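Local coordinates for protein translation initiation factor 6 (Methanocaldococcus jannaschii, PDB 1G61) that binds the 50S ribosomal subunit and prevents it from joining the 30S subunit to form the 70S initiation complex, at residues V64-Y68 against L112-K116; I100-N104 against E123-F127. One frame throughout, in Å; residues are numbered along the deposited sequence.

Contact 1: residues V64-Y68 against L112-K116; sequences VANKY and LTNDK
Two equivalent strand-to-turn corners from neighbouring alpha/beta subdomains meet here, near the middle of the five-bladed, pseudo-fivefold eIF-6 fold. Val64-Ala65 and Leu112-Thr113 are extended, and each segment then turns through an Asx turn: Asn66 OD1 accepts from Tyr68 N (2.8 Å) and Asn114 OD1 from Lys116 N (2.8 Å), both asparagines with chi1 p. The closest CA atoms are those of Asn66 and Asp115, 5.6 Å apart. With OD1 used in its own turn, Asn66 spends its amide across the interface, ND2 donating to Asn114 O (3.0 Å, 169°) and also to Leu135 O. Asn114 ND2 points onward, to Thr157 O and Phe179 O. Asp115, chi1 m, takes Lys67 N on OD1 (2.8 Å), while OD2 accepts from Asn158 ND2. Toward the strands, a water sits 2.7 Å from Ala65 O and 2.9 Å from Thr113 O. Beside it the packing is apolar, with Val64 CG1 3.6 Å from Thr113 CG2.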
# COMPACT_ATOMS: atom_id res chain seq x y z
N VAL A 64 4.14 -5.06 -2.68
CA VAL A 64 3.40 -4.03 -3.40
C VAL A 64 2.49 -4.68 -4.40
O VAL A 64 2.90 -5.69 -4.99
CB VAL A 64 4.46 -3.22 -4.19
CG1 VAL A 64 3.86 -2.30 -5.18
CG2 VAL A 64 5.36 -2.46 -3.22
N ALA A 65 1.31 -4.12 -4.65
CA ALA A 65 0.48 -4.67 -5.70
C ALA A 65 -0.42 -3.60 -6.30
O ALA A 65 -0.71 -2.59 -5.66
CB ALA A 65 -0.40 -5.82 -5.21
N ASN A 66 -0.83 -3.87 -7.53
CA ASN A 66 -1.87 -3.03 -8.13
C ASN A 66 -2.74 -3.98 -8.97
O ASN A 66 -2.70 -5.21 -8.75
CB ASN A 66 -1.31 -1.83 -8.88
CG ASN A 66 -0.62 -2.16 -10.19
OD1 ASN A 66 -0.47 -3.35 -10.53
ND2 ASN A 66 -0.22 -1.10 -10.93
N LYS A 67 -3.55 -3.44 -9.89
CA LYS A 67 -4.43 -4.34 -10.68
C LYS A 67 -3.63 -5.28 -11.57
O LYS A 67 -4.12 -6.36 -11.92
CB LYS A 67 -5.34 -3.52 -11.58
CG LYS A 67 -6.46 -4.33 -12.23
CD LYS A 67 -7.26 -3.47 -13.28
CE LYS A 67 -6.54 -3.51 -14.61
NZ LYS A 67 -7.18 -2.61 -15.64
N TYR A 68 -2.42 -4.86 -11.95
CA TYR A 68 -1.62 -5.56 -12.96
C TYR A 68 -0.53 -6.46 -12.39
O TYR A 68 -0.20 -7.45 -13.07
CB TYR A 68 -0.96 -4.53 -13.87
CG TYR A 68 -1.97 -3.71 -14.68
CD1 TYR A 68 -2.22 -2.36 -14.40
CD2 TYR A 68 -2.67 -4.29 -15.73
CE1 TYR A 68 -3.12 -1.60 -15.11
CE2 TYR A 68 -3.59 -3.54 -16.45
CZ TYR A 68 -3.82 -2.21 -16.14
OH TYR A 68 -4.73 -1.52 -16.91
N LEU A 112 5.38 3.21 -4.13
CA LEU A 112 4.03 3.74 -3.94
C LEU A 112 3.30 3.67 -5.28
O LEU A 112 3.76 4.35 -6.20
CB LEU A 112 4.14 5.17 -3.44
CG LEU A 112 2.89 5.97 -3.18
CD1 LEU A 112 2.16 5.44 -1.95
CD2 LEU A 112 3.28 7.44 -2.96
N THR A 113 2.24 2.91 -5.41
CA THR A 113 1.62 2.70 -6.72
C THR A 113 0.11 2.68 -6.63
O THR A 113 -0.47 2.17 -5.67
CB THR A 113 2.13 1.39 -7.35
OG1 THR A 113 1.75 1.35 -8.75
CG2 THR A 113 1.61 0.11 -6.67
N ASN A 114 -0.51 3.19 -7.71
CA ASN A 114 -1.92 2.86 -7.93
C ASN A 114 -1.99 2.14 -9.28
O ASN A 114 -0.96 1.56 -9.73
CB ASN A 114 -2.86 4.04 -7.80
CG ASN A 114 -2.62 5.14 -8.81
OD1 ASN A 114 -1.82 4.97 -9.75
ND2 ASN A 114 -3.32 6.27 -8.64
N ASP A 115 -3.12 2.14 -9.98
CA ASP A 115 -3.23 1.45 -11.27
C ASP A 115 -2.86 2.36 -12.44
O ASP A 115 -3.04 1.90 -13.58
CB ASP A 115 -4.68 0.95 -11.47
CG ASP A 115 -5.01 -0.13 -10.45
OD1 ASP A 115 -4.11 -0.71 -9.82
OD2 ASP A 115 -6.21 -0.39 -10.20
N LYS A 116 -2.36 3.57 -12.16
CA LYS A 116 -2.05 4.56 -13.17
C LYS A 116 -0.62 5.07 -13.08
O LYS A 116 -0.15 5.61 -14.10
CB LYS A 116 -3.04 5.77 -13.12
CG LYS A 116 -4.47 5.30 -13.44
CD LYS A 116 -5.52 6.36 -13.23
CE LYS A 116 -5.88 6.53 -11.76
NZ LYS A 116 -6.92 7.59 -11.58
O HOH W 1 -2.05 -0.27 -5.87

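Contact 2: residues I100-N104 against E123-F127; sequences IKSKN and ELKDF
The 3-10 segment that closes with Glu123-Phe127 faces an irregular link, Ile100-Asn104, with CA atoms nearest at Glu123-Asn104 (8.2 Å), Leu124-Ser102 (7.2 Å) and Phe127-Ile100 (7.1 Å); the two segments thus run in opposite directions. Glu123, extended with chi1 and chi2 both t, reaches out so that OE1 accepts from Asn104 ND2 (3.0 Å, 155°). Leu124, chi1 m and chi2 t, brings CD2 to 3.6 Å from Ser102 CB and also packs on Leu110. In this alpha/beta propeller, the facing link leaves strand 96-100 of one subdomain and enters helix 107-110 of the next, bending through an inverse gamma turn centred on Lys101; Ser102 OG donates to Asn104 O (2.8 Å). Leu124 O accepts from Phe127 N (2.9 Å). Phe127, at the N-cap position of helix 128-135, has chi1 m and chi2 90°. Ser102 CB makes a CH-pi contact over one ring face, 4.2 Å from the centroid and 27° off the normal, while Ile100 CG2 lies 3.8 Å from Phe127 CD2.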
# COMPACT_ATOMS: atom_id res chain seq x y z
N ILE A 100 11.36 -8.92 -6.99
CA ILE A 100 12.32 -7.82 -7.12
C ILE A 100 13.50 -8.17 -6.22
O ILE A 100 13.36 -8.19 -4.98
CB ILE A 100 11.67 -6.49 -6.69
CG1 ILE A 100 10.47 -6.10 -7.58
CG2 ILE A 100 12.74 -5.40 -6.64
CD1 ILE A 100 10.81 -5.85 -9.04
N LYS A 101 14.63 -8.49 -6.87
CA LYS A 101 15.74 -9.05 -6.13
C LYS A 101 16.66 -8.01 -5.54
O LYS A 101 17.90 -8.08 -5.57
CB LYS A 101 16.54 -9.98 -7.07
CG LYS A 101 15.70 -11.17 -7.52
CD LYS A 101 16.44 -12.07 -8.49
CE LYS A 101 15.53 -13.15 -9.07
NZ LYS A 101 16.24 -13.97 -10.12
N SER A 102 16.08 -6.99 -4.94
CA SER A 102 16.86 -5.96 -4.29
C SER A 102 17.43 -6.38 -2.94
O SER A 102 16.83 -7.20 -2.23
CB SER A 102 15.92 -4.73 -4.13
OG SER A 102 14.66 -5.12 -3.52
N LYS A 103 18.59 -5.79 -2.57
CA LYS A 103 19.14 -6.07 -1.25
C LYS A 103 18.24 -5.53 -0.15
O LYS A 103 18.18 -6.12 0.93
CB LYS A 103 20.56 -5.51 -1.13
CG LYS A 103 21.62 -6.29 -1.93
CD LYS A 103 22.99 -5.64 -1.88
CE LYS A 103 24.11 -6.40 -2.59
NZ LYS A 103 24.47 -7.56 -1.71
N ASN A 104 17.56 -4.42 -0.42
CA ASN A 104 16.57 -3.88 0.51
C ASN A 104 15.25 -4.57 0.20
O ASN A 104 14.67 -4.32 -0.86
CB ASN A 104 16.46 -2.36 0.37
CG ASN A 104 15.66 -1.74 1.50
OD1 ASN A 104 14.82 -2.42 2.12
ND2 ASN A 104 15.87 -0.46 1.80
N GLU A 123 16.89 4.18 -4.29
CA GLU A 123 17.63 2.94 -4.00
C GLU A 123 17.24 1.83 -4.97
O GLU A 123 18.08 0.94 -5.18
CB GLU A 123 17.35 2.48 -2.57
CG GLU A 123 18.25 1.37 -2.07
CD GLU A 123 18.09 1.05 -0.61
OE1 GLU A 123 17.19 1.61 0.04
OE2 GLU A 123 18.84 0.19 -0.12
N LEU A 124 16.02 1.87 -5.50
CA LEU A 124 15.57 0.82 -6.40
C LEU A 124 15.75 1.19 -7.87
O LEU A 124 15.17 0.47 -8.71
CB LEU A 124 14.10 0.49 -6.14
CG LEU A 124 13.82 -0.17 -4.77
CD1 LEU A 124 12.32 -0.44 -4.71
CD2 LEU A 124 14.65 -1.43 -4.52
N LYS A 125 16.52 2.22 -8.19
CA LYS A 125 16.63 2.66 -9.59
C LYS A 125 16.97 1.52 -10.55
O LYS A 125 16.43 1.48 -11.68
CB LYS A 125 17.66 3.81 -9.70
CG LYS A 125 18.07 4.04 -11.16
CD LYS A 125 18.93 5.32 -11.25
CE LYS A 125 19.25 5.60 -12.70
NZ LYS A 125 19.20 4.35 -13.53
N ASP A 126 17.83 0.59 -10.16
CA ASP A 126 18.24 -0.42 -11.15
C ASP A 126 17.14 -1.46 -11.39
O ASP A 126 17.27 -2.30 -12.28
CB ASP A 126 19.55 -1.09 -10.72
CG ASP A 126 20.71 -0.12 -10.70
OD1 ASP A 126 20.73 0.82 -11.54
OD2 ASP A 126 21.60 -0.30 -9.87
N PHE A 127 16.06 -1.44 -10.64
CA PHE A 127 14.92 -2.34 -10.76
C PHE A 127 13.74 -1.64 -11.45
O PHE A 127 12.65 -2.22 -11.55
CB PHE A 127 14.46 -2.91 -9.40
CG PHE A 127 15.57 -3.77 -8.82
CD1 PHE A 127 16.55 -3.22 -7.99
CD2 PHE A 127 15.65 -5.13 -9.12
CE1 PHE A 127 17.56 -4.02 -7.50
CE2 PHE A 127 16.66 -5.93 -8.63
CZ PHE A 127 17.64 -5.35 -7.85

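How the contacts relate
Contacts 1 and 2 join the same two neighbouring subdomains at different depths: their centres lie about 8 and 18 Å from the centre of the chain. They are about 17 Å apart between centres, with nearest atoms about 7 Å apart, so they do not touch. In both, the first segment belongs to or leaves the sheet of strands 64-65, 69-73 and 96-100, and the second to that of 111-113, 117-120 and 138-141. Helix 128-135 bridges the distance: Phe127 precedes its start in contact 2, and Leu135 O, its last carbonyl, accepts from Asn66 ND2 in contact 1. The inner contact is predominantly polar, whereas the outer one combines aromatic packing with one side-chain hydrogen bond.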